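Local coordinates for protein oxalate biosynthetic component 1 (Burkholderia thailandensis, PDB 5IKY) that makes oxalate as a bifunctional enzyme, joining a serine hydrolase activity to an additional lyase activity in quorum sensing-dependent oxalogenesis, at residues A[845-849]-A[850-854]. Sequence-based numbering, arbitrary orientation.
Sequences ETVIE and ASMLH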
ATOM      1  N   GLU A 845      42.048   7.236  -7.799  1.00 80.71           N
ATOM      2  CA  GLU A 845      40.990   6.461  -7.161  1.00 75.70           C
ATOM      3  C   GLU A 845      39.952   6.034  -8.191  1.00 78.85           C
ATOM      4  O   GLU A 845      39.570   6.816  -9.061  1.00 83.23           O
ATOM      5  CB  GLU A 845      40.331   7.266  -6.039  1.00 68.43           C
ATOM      6  CG  GLU A 845      39.433   6.446  -5.132  1.00 95.03           C
ATOM      7  CD  GLU A 845      38.640   7.303  -4.161  1.00104.50           C
ATOM      8  OE1 GLU A 845      37.429   7.507  -4.394  1.00 96.47           O
ATOM      9  OE2 GLU A 845      39.228   7.774  -3.166  1.00112.28           O
ATOM     10  N   THR A 846      39.505   4.786  -8.094  1.00 82.49           N
ATOM     11  CA  THR A 846      38.529   4.241  -9.031  1.00 81.36           C
ATOM     12  C   THR A 846      37.129   4.789  -8.743  1.00 84.01           C
ATOM     13  O   THR A 846      36.743   4.951  -7.585  1.00 82.24           O
ATOM     14  CB  THR A 846      38.503   2.695  -8.972  1.00 76.04           C
ATOM     15  OG1 THR A 846      39.824   2.186  -9.192  1.00 90.90           O
ATOM     16  CG2 THR A 846      37.566   2.126 -10.025  1.00 68.81           C
ATOM     17  N   VAL A 847      36.381   5.084  -9.802  1.00 78.82           N
ATOM     18  CA  VAL A 847      35.015   5.573  -9.661  1.00 88.30           C
ATOM     19  C   VAL A 847      34.018   4.419  -9.691  1.00 86.51           C
ATOM     20  O   VAL A 847      33.862   3.747 -10.711  1.00 94.75           O
ATOM     21  CB  VAL A 847      34.654   6.578 -10.772  1.00 83.18           C
ATOM     22  CG1 VAL A 847      33.191   6.979 -10.669  1.00 68.51           C
ATOM     23  CG2 VAL A 847      35.555   7.800 -10.698  1.00 88.84           C
ATOM     24  N   ILE A 848      33.353   4.189  -8.563  1.00 77.29           N
ATOM     25  CA  ILE A 848      32.345   3.138  -8.468  1.00 81.38           C
ATOM     26  C   ILE A 848      30.965   3.720  -8.185  1.00 78.21           C
ATOM     27  O   ILE A 848      30.801   4.938  -8.093  1.00 83.16           O
ATOM     28  CB  ILE A 848      32.694   2.110  -7.375  1.00 75.33           C
ATOM     29  CG1 ILE A 848      32.932   2.813  -6.037  1.00 67.89           C
ATOM     30  CG2 ILE A 848      33.917   1.301  -7.780  1.00 86.28           C
ATOM     31  CD1 ILE A 848      33.228   1.864  -4.897  1.00 61.12           C
ATOM     32  N   GLU A 849      29.979   2.840  -8.047  1.00 77.03           N
ATOM     33  CA  GLU A 849      28.593   3.255  -7.860  1.00 80.61           C
ATOM     34  C   GLU A 849      28.414   4.120  -6.612  1.00 80.96           C
ATOM     35  O   GLU A 849      27.727   5.141  -6.650  1.00 73.94           O
ATOM     36  CB  GLU A 849      27.681   2.028  -7.786  1.00 78.84           C
ATOM     37  CG  GLU A 849      26.372   2.275  -7.055  1.00 95.81           C
ATOM     38  CD  GLU A 849      25.691   0.994  -6.602  1.00116.33           C
ATOM     39  OE1 GLU A 849      26.037   0.486  -5.513  1.00118.41           O
ATOM     40  OE2 GLU A 849      24.805   0.502  -7.331  1.00130.53           O
ATOM     41  N   ALA A 850      29.052   3.720  -5.515  1.00 64.82           N
ATOM     42  CA  ALA A 850      28.948   4.455  -4.259  1.00 71.09           C
ATOM     43  C   ALA A 850      29.520   5.865  -4.382  1.00 78.15           C
ATOM     44  O   ALA A 850      29.082   6.780  -3.685  1.00 71.47           O
ATOM     45  CB  ALA A 850      29.650   3.693  -3.141  1.00 56.64           C
ATOM     46  N   SER A 851      30.500   6.032  -5.266  1.00 73.84           N
ATOM     47  CA  SER A 851      31.088   7.344  -5.516  1.00 73.50           C
ATOM     48  C   SER A 851      30.041   8.295  -6.087  1.00 77.25           C
ATOM     49  O   SER A 851      29.950   9.453  -5.681  1.00 76.65           O
ATOM     50  CB  SER A 851      32.277   7.235  -6.476  1.00 67.52           C
ATOM     51  OG  SER A 851      33.187   6.229  -6.067  1.00 74.31           O
ATOM     52  N   MET A 852      29.252   7.792  -7.030  1.00 74.00           N
ATOM     53  CA  MET A 852      28.227   8.596  -7.684  1.00 71.91           C
ATOM     54  C   MET A 852      27.033   8.826  -6.764  1.00 73.33           C
ATOM     55  O   MET A 852      26.416   9.891  -6.786  1.00 69.34           O
ATOM     56  CB  MET A 852      27.773   7.927  -8.984  1.00 76.46           C
ATOM     57  CG  MET A 852      28.893   7.668  -9.992  1.00 76.90           C
ATOM     58  SD  MET A 852      29.470   9.146 -10.854  1.00105.07           S
ATOM     59  CE  MET A 852      30.804   9.698  -9.790  1.00 87.37           C
ATOM     60  N   LEU A 853      26.710   7.818  -5.959  1.00 71.22           N
ATOM     61  CA  LEU A 853      25.610   7.925  -5.010  1.00 69.41           C
ATOM     62  C   LEU A 853      25.917   8.967  -3.941  1.00 60.61           C
ATOM     63  O   LEU A 853      25.045   9.744  -3.553  1.00 56.41           O
ATOM     64  CB  LEU A 853      25.322   6.565  -4.371  1.00 69.94           C
ATOM     65  CG  LEU A 853      24.602   5.572  -5.286  1.00 72.65           C
ATOM     66  CD1 LEU A 853      24.576   4.183  -4.689  1.00 86.10           C
ATOM     67  CD2 LEU A 853      23.197   6.039  -5.542  1.00 66.56           C
ATOM     68  N   HIS A 854      27.159   8.986  -3.467  1.00 60.93           N
ATOM     69  CA  HIS A 854      27.578   9.994  -2.500  1.00 67.18           C
ATOM     70  C   HIS A 854      27.449  11.389  -3.091  1.00 67.15           C
ATOM     71  O   HIS A 854      26.900  12.291  -2.461  1.00 65.69           O
ATOM     72  CB  HIS A 854      29.017   9.763  -2.047  1.00 61.65           C
ATOM     73  CG  HIS A 854      29.610  10.936  -1.332  1.00 69.23           C
ATOM     74  ND1 HIS A 854      29.358  11.203  -0.003  1.00 61.51           N
ATOM     75  CD2 HIS A 854      30.428  11.925  -1.766  1.00 63.95           C
ATOM     76  CE1 HIS A 854      30.002  12.301   0.353  1.00 65.08           C
ATOM     77  NE2 HIS A 854      30.658  12.758  -0.698  1.00 78.17           N
TER
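I848 and S851 meet where an extended loop turns into helix 849-860, with I848 at the N-cap position. The backbone N of I848 donates to S851 OG at 3.2 Å with an N-H...O angle of 159°, so the hydroxyl takes up the amide of the capping residue. A chi1 of -50° turns S851 OG back against its own backbone N, on the side that reaches this amide. S851, at N3, thus supplies one half of a capping box; the other half is missing because I848 has no polar side chain. S851 N to I848 O is a weak backbone bond, 3.0 Å long but bent to 126°. I848 CG1, set between its backbone N and carbonyl carbon, lies 3.4 Å from S851 OG.

Further round the turn, L853 N reaches E849 O at 2.9 Å in the carbonyl plane, the first firm i to i+4 bond of the helix. The E849 and L853 side chains cross at an oblique angle, E849 CG 3.5 Å from L853 CD1, while V847 CG1 meets the terminal M852 CE at 3.7 Å, those two side chains crossing at about a right angle.

The loop follows strand 832-836 of the hydrolase region's mixed sheet, and V847 pairs by backbone with G839. The carboxylate of E612, from the cap domain, takes the first helical amide, E849 N, while S851 OG holds the amide before it; E612's negative charge would probably interact favourably with the helix dipole.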